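Local coordinates for protein aclacinomycin-N/aclacinomycin-A oxidase (PDB 2IPI) that oxidises the terminal sugar of aclacinomycins in two successive oxygen-dependent steps, using a bicovalently bound FAD, to complete antibiotic biosynthesis, at residues Val58-His63 with Val72-Ala77; Val172-Leu177 with Ala210-Gly215; Val182-Val185 with Ala191-Val194; Lys500-Ala503 with Arg508-Phe511. All blocks are in the same frame, centred on the assembly; numbering follows the deposited sequence.

Contact 1 (Val58-His63 with Val72-Ala77)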
loop_
_atom_site.group_PDB
_atom_site.type_symbol
_atom_site.label_atom_id
_atom_site.label_comp_id
_atom_site.label_asym_id
_atom_site.label_seq_id
_atom_site.Cartn_x
_atom_site.Cartn_y
_atom_site.Cartn_z
ATOM N N VAL A 58 -19.813 16.303 -11.604
ATOM C CA VAL A 58 -19.030 16.150 -12.831
ATOM C C VAL A 58 -17.815 15.268 -12.626
ATOM O O VAL A 58 -17.260 15.215 -11.524
ATOM C CB VAL A 58 -18.565 17.535 -13.345
ATOM C CG1 VAL A 58 -17.504 18.141 -12.439
ATOM C CG2 VAL A 58 -18.024 17.424 -14.767
ATOM N N VAL A 59 -17.371 14.574 -13.675
ATOM C CA VAL A 59 -16.061 13.951 -13.672
ATOM C C VAL A 59 -15.216 14.467 -14.852
ATOM O O VAL A 59 -15.648 14.403 -15.998
ATOM C CB VAL A 59 -16.106 12.408 -13.763
ATOM C CG1 VAL A 59 -14.742 11.865 -13.355
ATOM C CG2 VAL A 59 -17.229 11.833 -12.926
ATOM N N TYR A 60 -14.018 14.977 -14.603
ATOM C CA TYR A 60 -13.150 15.483 -15.661
ATOM C C TYR A 60 -12.137 14.400 -16.041
ATOM O O TYR A 60 -11.392 13.932 -15.183
ATOM C CB TYR A 60 -12.330 16.717 -15.292
ATOM C CG TYR A 60 -13.119 17.987 -15.091
ATOM C CD1 TYR A 60 -13.529 18.790 -16.141
ATOM C CD2 TYR A 60 -13.452 18.366 -13.789
ATOM C CE1 TYR A 60 -14.256 19.952 -15.922
ATOM C CE2 TYR A 60 -14.173 19.523 -13.575
ATOM C CZ TYR A 60 -14.569 20.309 -14.632
ATOM O OH TYR A 60 -15.289 21.448 -14.327
ATOM N N VAL A 61 -12.152 14.061 -17.324
ATOM C CA VAL A 61 -11.184 13.066 -17.802
ATOM C C VAL A 61 -10.029 13.766 -18.513
ATOM O O VAL A 61 -10.212 14.162 -19.674
ATOM C CB VAL A 61 -11.899 12.025 -18.675
ATOM C CG1 VAL A 61 -10.920 10.969 -19.143
ATOM C CG2 VAL A 61 -13.023 11.383 -17.863
ATOM N N VAL A 62 -8.931 13.883 -17.788
ATOM C CA VAL A 62 -7.713 14.597 -18.121
ATOM C C VAL A 62 -6.703 13.770 -18.938
ATOM O O VAL A 62 -6.612 12.536 -18.811
ATOM C CB VAL A 62 -6.956 15.086 -16.865
ATOM C CG1 VAL A 62 -7.697 16.206 -16.149
ATOM C CG2 VAL A 62 -6.694 13.943 -15.899
ATOM N N HIS A 63 -5.936 14.481 -19.754
ATOM C CA HIS A 63 -4.929 13.888 -20.643
ATOM C C HIS A 63 -3.603 14.620 -20.521
ATOM O O HIS A 63 -2.565 14.155 -21.020
ATOM C CB HIS A 63 -5.412 13.912 -22.092
ATOM C CG HIS A 63 -6.800 13.374 -22.266
ATOM N ND1 HIS A 63 -7.950 14.132 -22.132
ATOM C CD2 HIS A 63 -7.216 12.125 -22.561
ATOM C CE1 HIS A 63 -9.013 13.383 -22.329
ATOM N NE2 HIS A 63 -8.602 12.155 -22.603
ATOM N N VAL A 72 -8.997 21.790 -12.238
ATOM C CA VAL A 72 -8.970 22.351 -10.882
ATOM C C VAL A 72 -9.573 23.747 -10.836
ATOM O O VAL A 72 -10.397 24.148 -9.999
ATOM C CB VAL A 72 -7.539 22.425 -10.347
ATOM C CG1 VAL A 72 -7.541 23.009 -8.934
ATOM C CG2 VAL A 72 -6.848 21.063 -10.340
ATOM N N ASN A 73 -9.127 24.565 -11.792
ATOM C CA ASN A 73 -9.629 25.946 -11.789
ATOM C C ASN A 73 -11.132 25.936 -12.023
ATOM O O ASN A 73 -11.871 26.719 -11.404
ATOM C CB ASN A 73 -8.906 26.805 -12.817
ATOM C CG ASN A 73 -7.468 27.101 -12.435
ATOM O OD1 ASN A 73 -7.111 27.301 -11.269
ATOM N ND2 ASN A 73 -6.614 27.123 -13.457
ATOM N N GLN A 74 -11.644 25.063 -12.883
ATOM C CA GLN A 74 -13.092 25.044 -13.129
ATOM C C GLN A 74 -13.882 24.569 -11.924
ATOM O O GLN A 74 -14.988 25.033 -11.613
ATOM C CB GLN A 74 -13.378 24.174 -14.352
ATOM C CG GLN A 74 -12.936 24.825 -15.668
ATOM C CD GLN A 74 -13.526 24.107 -16.874
ATOM O OE1 GLN A 74 -14.680 23.656 -16.853
ATOM N NE2 GLN A 74 -12.741 24.013 -17.951
ATOM N N ALA A 75 -13.360 23.594 -11.170
ATOM C CA ALA A 75 -14.102 23.144 -9.995
ATOM C C ALA A 75 -14.059 24.162 -8.868
ATOM O O ALA A 75 -15.020 24.340 -8.096
ATOM C CB ALA A 75 -13.559 21.811 -9.482
ATOM N N MET A 76 -12.920 24.851 -8.728
ATOM C CA MET A 76 -12.891 25.837 -7.637
ATOM C C MET A 76 -13.902 26.944 -7.941
ATOM O O MET A 76 -14.648 27.368 -7.061
ATOM C CB MET A 76 -11.493 26.397 -7.434
ATOM C CG MET A 76 -10.440 25.320 -7.120
ATOM S SD MET A 76 -8.821 26.020 -6.755
ATOM C CE MET A 76 -9.263 27.064 -5.337
ATOM N N ALA A 77 -13.945 27.393 -9.199
ATOM C CA ALA A 77 -14.901 28.414 -9.613
ATOM C C ALA A 77 -16.333 27.938 -9.449
ATOM O O ALA A 77 -17.268 28.741 -9.400
ATOM C CB ALA A 77 -14.633 28.853 -11.053
#
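In the beta-alpha-beta crossover of the FAD-binding PCMH-type domain, Tyr60 of strand 58-61 reaches up to Gln74 and Ala75 of helix 65-78, the helix that leads on to strand 82-85. Those two strands run parallel, with strand 102-105 between them in the sheet. Tyr60 carries the contact with the end of its ring. Its phenol oxygen OH lies 3.3 Å from Gln74 CB, at the root of the glutamine side chain, and makes a weak, long hydrogen bond of 3.4 Å to Gln74 OE1. The first torsion of Gln74 (-72°) sets CG beside its own backbone N, and the chain then runs out extended until CD brings OE1 obliquely to the hydroxyl end of the ring. OE1 also approaches Tyr60 CE1 at 3.8 Å. The amide and ring planes are nearly perpendicular, 83° apart, so this is no amide-ring stack. The other end of the amide turns to the helix itself: Gln74 NE2 is hydrogen-bonded to Asp70 OD1, one turn earlier, which fixes the rotation of the amide and with it the position of OE1. The ring is buried, whereas Gln74 is exposed. Further in, Ala75 also packs on Ala102 of strand 102-105, the neighbour of strand 58-61 in the sheet, and its CB lies 4.7 Å from Tyr60 CE2.

Contact 2 (Val172-Leu177 with Ala210-Gly215)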
loop_
_atom_site.group_PDB
_atom_site.type_symbol
_atom_site.label_atom_id
_atom_site.label_comp_id
_atom_site.label_asym_id
_atom_site.label_seq_id
_atom_site.Cartn_x
_atom_site.Cartn_y
_atom_site.Cartn_z
ATOM N N VAL A 172 11.441 0.574 0.040
ATOM C CA VAL A 172 10.123 1.060 -0.385
ATOM C C VAL A 172 10.212 1.552 -1.818
ATOM O O VAL A 172 11.325 1.693 -2.328
ATOM C CB VAL A 172 9.655 2.119 0.637
ATOM C CG1 VAL A 172 9.030 3.368 0.051
ATOM C CG2 VAL A 172 8.688 1.418 1.595
ATOM N N VAL A 173 9.081 1.768 -2.480
ATOM C CA VAL A 173 9.153 2.284 -3.857
ATOM C C VAL A 173 9.680 3.711 -3.813
ATOM O O VAL A 173 10.455 4.147 -4.655
ATOM C CB VAL A 173 7.787 2.171 -4.539
ATOM C CG1 VAL A 173 6.805 3.152 -3.909
ATOM C CG2 VAL A 173 7.886 2.389 -6.038
ATOM N N ALA A 174 9.262 4.454 -2.784
ATOM C CA ALA A 174 9.605 5.849 -2.597
ATOM C C ALA A 174 11.074 6.059 -2.230
ATOM O O ALA A 174 11.548 7.206 -2.172
ATOM C CB ALA A 174 8.693 6.456 -1.550
ATOM N N ASP A 175 11.774 4.958 -1.997
ATOM C CA ASP A 175 13.216 4.928 -1.877
ATOM C C ASP A 175 13.937 5.040 -3.214
ATOM O O ASP A 175 15.172 4.939 -3.258
ATOM C CB ASP A 175 13.641 3.623 -1.159
ATOM C CG ASP A 175 13.393 3.794 0.336
ATOM O OD1 ASP A 175 13.389 4.981 0.729
ATOM O OD2 ASP A 175 13.211 2.813 1.089
ATOM N N HIS A 176 13.157 5.210 -4.284
ATOM C CA HIS A 176 13.650 5.313 -5.657
ATOM C C HIS A 176 12.941 6.444 -6.380
ATOM O O HIS A 176 12.917 6.575 -7.602
ATOM C CB HIS A 176 13.490 3.969 -6.389
ATOM C CG HIS A 176 14.276 2.893 -5.682
ATOM N ND1 HIS A 176 15.580 2.575 -5.991
ATOM C CD2 HIS A 176 13.930 2.075 -4.650
ATOM C CE1 HIS A 176 15.995 1.604 -5.196
ATOM N NE2 HIS A 176 15.007 1.282 -4.360
ATOM N N LEU A 177 12.320 7.326 -5.598
ATOM C CA LEU A 177 11.666 8.512 -6.111
ATOM C C LEU A 177 12.654 9.673 -6.264
ATOM O O LEU A 177 13.189 10.151 -5.251
ATOM C CB LEU A 177 10.596 8.994 -5.135
ATOM C CG LEU A 177 9.519 9.946 -5.602
ATOM C CD1 LEU A 177 8.763 9.446 -6.822
ATOM C CD2 LEU A 177 8.519 10.156 -4.462
ATOM N N ALA A 210 7.288 15.257 0.858
ATOM C CA ALA A 210 5.899 15.001 1.217
ATOM C C ALA A 210 5.320 13.842 0.413
ATOM O O ALA A 210 4.412 13.137 0.849
ATOM C CB ALA A 210 5.066 16.262 1.019
ATOM N N HIS A 211 5.879 13.648 -0.796
ATOM C CA HIS A 211 5.325 12.646 -1.686
ATOM C C HIS A 211 5.969 11.281 -1.466
ATOM O O HIS A 211 5.594 10.351 -2.169
ATOM C CB HIS A 211 5.432 13.126 -3.143
ATOM C CG HIS A 211 4.288 14.088 -3.436
ATOM N ND1 HIS A 211 4.362 15.442 -3.156
ATOM C CD2 HIS A 211 3.077 13.873 -3.985
ATOM C CE1 HIS A 211 3.226 16.018 -3.514
ATOM N NE2 HIS A 211 2.418 15.091 -4.027
ATOM N N THR A 212 6.892 11.178 -0.508
ATOM C CA THR A 212 7.525 9.876 -0.275
ATOM C C THR A 212 6.874 9.126 0.892
ATOM O O THR A 212 7.540 8.387 1.624
ATOM C CB THR A 212 9.042 10.019 -0.057
ATOM O OG1 THR A 212 9.643 8.722 0.109
ATOM C CG2 THR A 212 9.383 10.766 1.218
ATOM N N GLY A 213 5.566 9.273 1.068
ATOM C CA GLY A 213 4.808 8.441 1.952
ATOM C C GLY A 213 3.953 9.311 2.865
ATOM O O GLY A 213 3.825 8.832 3.970
ATOM N N GLY A 214 3.495 10.456 2.414
ATOM C CA GLY A 214 2.553 11.347 3.055
ATOM C C GLY A 214 1.128 10.946 2.751
ATOM O O GLY A 214 0.151 11.319 3.414
ATOM N N GLY A 215 0.999 10.149 1.678
ATOM C CA GLY A 215 -0.297 9.708 1.244
ATOM C C GLY A 215 -1.042 10.610 0.288
ATOM O O GLY A 215 -0.742 11.799 0.175
#
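Thr212 OG1 is hydrogen-bonded to Thr411 OG1 and lies 3.3 Å from Ala174 O, at best a weak bond, where two buried loops of the FAD-binding PCMH-type domain meet. Segment 172-177 leads into strand 177-185; segment 210-215 follows helix 205-210 and opens a glycine-rich loop near the flavin cofactor. With chi1 at -177°, OG1 is swung away from the backbone N of its own residue and comes close to segment 172-177. Its 3.0 Å separation from Ala174 CB is unusually short for an oxygen and a carbon, and is doubtful as a measure of the packing. The sounder apolar contact is that of Ala174 CB with Thr212 CB, at 3.9 Å. Next to this pair Leu177 supplies the apolar half of the contact: one branch, CD2, comes up against the peptide of His211, 3.7 Å from His211 O. The same leucine rests on Tyr225 and Phe227, so it touches both strand 221-227 and the 210-215 loop. The His211 ring leads away from the contact and is anchored by ND1 on Leu207 O, back in the helix. Within 172-177, Asp175 ties back to Val172, and its OD2 also forms a salt bridge with Arg416. Val172 N gives its hydrogen to Asp175 OD2 at 3.0 Å, meeting it from above the carboxylate plane, 36° out of it.

Contact 3 (Val182-Val185 with Ala191-Val194)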
loop_
_atom_site.group_PDB
_atom_site.type_symbol
_atom_site.label_atom_id
_atom_site.label_comp_id
_atom_site.label_asym_id
_atom_site.label_seq_id
_atom_site.Cartn_x
_atom_site.Cartn_y
_atom_site.Cartn_z
ATOM N N VAL A 182 3.460 18.013 -9.977
ATOM C CA VAL A 182 2.236 18.179 -9.206
ATOM C C VAL A 182 1.427 19.391 -9.650
ATOM O O VAL A 182 1.999 20.389 -10.114
ATOM C CB VAL A 182 2.550 18.356 -7.705
ATOM C CG1 VAL A 182 1.334 18.014 -6.853
ATOM C CG2 VAL A 182 3.736 17.496 -7.292
ATOM N N VAL A 183 0.112 19.318 -9.514
ATOM C CA VAL A 183 -0.701 20.529 -9.659
ATOM C C VAL A 183 -1.156 20.922 -8.244
ATOM O O VAL A 183 -1.855 20.165 -7.567
ATOM C CB VAL A 183 -1.880 20.369 -10.616
ATOM C CG1 VAL A 183 -2.815 21.569 -10.577
ATOM C CG2 VAL A 183 -1.392 20.176 -12.055
ATOM N N VAL A 184 -0.725 22.103 -7.836
ATOM C CA VAL A 184 -1.010 22.737 -6.556
ATOM C C VAL A 184 -1.810 24.029 -6.731
ATOM O O VAL A 184 -1.976 24.516 -7.850
ATOM C CB VAL A 184 0.313 23.025 -5.842
ATOM C CG1 VAL A 184 1.039 21.717 -5.511
ATOM C CG2 VAL A 184 1.227 23.904 -6.678
ATOM N N VAL A 185 -2.364 24.566 -5.642
ATOM C CA VAL A 185 -3.173 25.781 -5.714
ATOM C C VAL A 185 -2.585 26.828 -4.758
ATOM O O VAL A 185 -2.236 26.509 -3.621
ATOM C CB VAL A 185 -4.657 25.546 -5.398
ATOM C CG1 VAL A 185 -5.403 26.874 -5.274
ATOM C CG2 VAL A 185 -5.308 24.664 -6.459
ATOM N N ALA A 191 -4.494 27.591 -9.606
ATOM C CA ALA A 191 -3.859 26.303 -9.903
ATOM C C ALA A 191 -2.548 26.530 -10.656
ATOM O O ALA A 191 -2.473 27.413 -11.515
ATOM C CB ALA A 191 -4.781 25.404 -10.702
ATOM N N ARG A 192 -1.525 25.740 -10.346
ATOM C CA ARG A 192 -0.225 25.866 -10.985
ATOM C C ARG A 192 0.495 24.523 -11.105
ATOM O O ARG A 192 0.407 23.651 -10.252
ATOM C CB ARG A 192 0.687 26.844 -10.226
ATOM C CG ARG A 192 0.213 27.267 -8.850
ATOM C CD ARG A 192 0.303 28.755 -8.606
ATOM N NE ARG A 192 0.014 29.597 -9.768
ATOM C CZ ARG A 192 0.730 30.658 -10.133
ATOM N NH1 ARG A 192 1.798 31.018 -9.427
ATOM N NH2 ARG A 192 0.388 31.362 -11.204
ATOM N N LYS A 193 1.269 24.354 -12.181
ATOM C CA LYS A 193 2.063 23.115 -12.238
ATOM C C LYS A 193 3.490 23.356 -11.771
ATOM O O LYS A 193 4.150 24.341 -12.162
ATOM C CB LYS A 193 1.967 22.572 -13.664
ATOM C CG LYS A 193 2.631 21.210 -13.817
ATOM C CD LYS A 193 3.087 21.045 -15.277
ATOM C CE LYS A 193 2.852 22.346 -16.044
ATOM N NZ LYS A 193 3.920 23.361 -15.804
ATOM N N VAL A 194 3.970 22.471 -10.897
ATOM C CA VAL A 194 5.247 22.597 -10.224
ATOM C C VAL A 194 6.037 21.284 -10.300
ATOM O O VAL A 194 5.450 20.202 -10.346
ATOM C CB VAL A 194 5.149 22.954 -8.731
ATOM C CG1 VAL A 194 4.181 24.106 -8.505
ATOM C CG2 VAL A 194 4.732 21.737 -7.914
#
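Val184 and Val194 meet diagonally across a beta hairpin, strands 177-185 and 191-197 at the margin of the five-stranded antiparallel sheet. Val184 CG2 and Val194 CG1 are 3.5 Å apart, tighter than usual for two methyls. With chi1 at -64°, Val184 holds CG2 between its backbone N and carbonyl carbon; the two side chains cross at about a right angle. Beside them Val182 CB meets Val194 CG2 at 4.0 Å, and Arg192 CG touches Val184 CG2 at 4.1 Å, all on one face. The opposite face carries Val183, Val185, Ala191 and Lys193, where Ala191 CB touches both Val183 CG1 and Val185 CG2, each at 4.3 Å, and Val185 continues onto helix 65-78. The backbones are joined by two hydrogen-bonded pairs, Val182 with Val194 and Val184 with Arg192; the shortest bond, Arg192 N to Val184 O, is 2.8 Å. Val183-Lys193 falls between them and Val185-Ala191 follows beyond, both non-hydrogen-bonded. Farther out, Val183 bonds through its backbone to Ile221 of the next strand. Arg192 bends at chi2 and chi3, and its NE forms a salt bridge with Asp186 OD2.

Contact 4 (Lys500-Ala503 with Arg508-Phe511)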
loop_
_atom_site.group_PDB
_atom_site.type_symbol
_atom_site.label_atom_id
_atom_site.label_comp_id
_atom_site.label_asym_id
_atom_site.label_seq_id
_atom_site.Cartn_x
_atom_site.Cartn_y
_atom_site.Cartn_z
ATOM N N LYS A 500 3.692 21.337 7.902
ATOM C CA LYS A 500 4.246 22.577 7.373
ATOM C C LYS A 500 4.238 22.577 5.847
ATOM O O LYS A 500 4.080 23.608 5.188
ATOM C CB LYS A 500 5.669 22.792 7.891
ATOM N N VAL A 501 4.389 21.386 5.267
ATOM C CA VAL A 501 4.242 21.239 3.818
ATOM C C VAL A 501 2.815 21.541 3.411
ATOM O O VAL A 501 2.553 22.231 2.417
ATOM C CB VAL A 501 4.667 19.821 3.383
ATOM C CG1 VAL A 501 4.379 19.590 1.913
ATOM C CG2 VAL A 501 6.140 19.606 3.700
ATOM N N LYS A 502 1.863 21.025 4.193
ATOM C CA LYS A 502 0.439 21.185 3.855
ATOM C C LYS A 502 0.116 22.663 3.710
ATOM O O LYS A 502 -0.513 23.054 2.735
ATOM C CB LYS A 502 -0.411 20.475 4.891
ATOM C CG LYS A 502 -1.901 20.671 4.871
ATOM C CD LYS A 502 -2.592 20.104 3.646
ATOM C CE LYS A 502 -4.091 20.354 3.705
ATOM N NZ LYS A 502 -4.728 20.108 2.379
ATOM N N ALA A 503 0.589 23.466 4.634
ATOM C CA ALA A 503 0.383 24.904 4.703
ATOM C C ALA A 503 1.031 25.703 3.588
ATOM O O ALA A 503 0.553 26.769 3.165
ATOM C CB ALA A 503 0.964 25.328 6.048
ATOM N N ARG A 508 -5.108 26.988 0.911
ATOM C CA ARG A 508 -6.547 27.028 0.833
ATOM C C ARG A 508 -7.195 25.671 1.149
ATOM O O ARG A 508 -8.418 25.584 0.978
ATOM C CB ARG A 508 -7.002 27.455 -0.561
ATOM C CG ARG A 508 -6.308 28.631 -1.217
ATOM C CD ARG A 508 -7.259 29.380 -2.153
ATOM N NE ARG A 508 -7.174 30.818 -1.903
ATOM C CZ ARG A 508 -8.203 31.635 -1.767
ATOM N NH1 ARG A 508 -7.956 32.923 -1.542
ATOM N NH2 ARG A 508 -9.444 31.193 -1.857
ATOM N N ASP A 509 -6.458 24.648 1.561
ATOM C CA ASP A 509 -7.054 23.345 1.911
ATOM C C ASP A 509 -7.975 22.837 0.813
ATOM O O ASP A 509 -9.159 22.512 0.985
ATOM C CB ASP A 509 -7.826 23.433 3.237
ATOM C CG ASP A 509 -8.101 22.083 3.893
ATOM O OD1 ASP A 509 -7.371 21.096 3.641
ATOM O OD2 ASP A 509 -8.831 22.024 4.918
ATOM N N VAL A 510 -7.435 22.775 -0.414
ATOM C CA VAL A 510 -8.262 22.404 -1.556
ATOM C C VAL A 510 -8.375 20.886 -1.651
ATOM O O VAL A 510 -9.411 20.382 -2.099
ATOM C CB VAL A 510 -7.703 23.052 -2.831
ATOM C CG1 VAL A 510 -8.360 22.553 -4.093
ATOM C CG2 VAL A 510 -7.928 24.562 -2.711
ATOM N N PHE A 511 -7.310 20.237 -1.195
ATOM C CA PHE A 511 -7.190 18.781 -1.182
ATOM C C PHE A 511 -7.281 18.218 0.230
ATOM O O PHE A 511 -6.464 18.434 1.114
ATOM C CB PHE A 511 -5.869 18.354 -1.851
ATOM C CG PHE A 511 -5.739 19.072 -3.192
ATOM C CD1 PHE A 511 -4.998 20.221 -3.318
ATOM C CD2 PHE A 511 -6.388 18.569 -4.311
ATOM C CE1 PHE A 511 -4.867 20.897 -4.520
ATOM C CE2 PHE A 511 -6.278 19.245 -5.501
ATOM C CZ PHE A 511 -5.546 20.401 -5.632
#
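Lys502 starts with CG swung away from its backbone N (chi1 171°) and kinks once, at chi2 (66°); from there the chain runs straight, carrying NZ from helix 495-505 across to segment 508-511. On the far side, with CG opposite its backbone N (chi1 -162°), Asp509 brings OD1 up to the ammonium from a left-handed backbone conformation, the two side chains meeting at a slant. NZ gives a short hydrogen bond of 2.7 Å to Phe511 O, with the donor tilted slightly from the carbonyl plane, and a salt bridge of 3.1 Å to Asp509 OD1, met on the anti side of the carboxylate and slightly out of its plane. A second carboxylate, Asp506 OD2, forms a salt bridge to the same ammonium, and Asn218 O adds a weak hydrogen bond. The buried amine is thus gripped by several oxygens, two of them from carboxylates that would be expected to stabilise its positive charge. Asp506 also receives the backbone N-H groups of Val510 and Phe511, so lysine and loop are locked through one acid. Val510 CG1 covers one face of the Phe511 ring, 3.8 Å above its plane and offset toward the rim. The result is a helix tied by a lysine to the loop that follows it, in the C-terminal berberine-bridge-enzyme-like region of this FAD-linked oxidoreductase family.

How the contacts relate
Contacts 1, 3 and 4 lie on the same side of the chain's centre. Helix 65-78 of contact 1 packs against the hairpin of contact 3, where Asn73 OD1 lies 3.1 Å from Ala191 N in a hydrogen bond. Contact 4 brings in the C-terminal region: Val510 CG2 is 3.9 Å from Met76 CE, and the Phe511 ring lies close to Val183 and Val185. Ala210 CB of contact 2 is 3.5 Å from Val501 CG1 of contact 4, while His211 approaches Val182 of contact 3. The bound FAD is about 6 Å from the side chains of His211 and Val182, about 7 Å from Phe511, and about 13 Å from Tyr60.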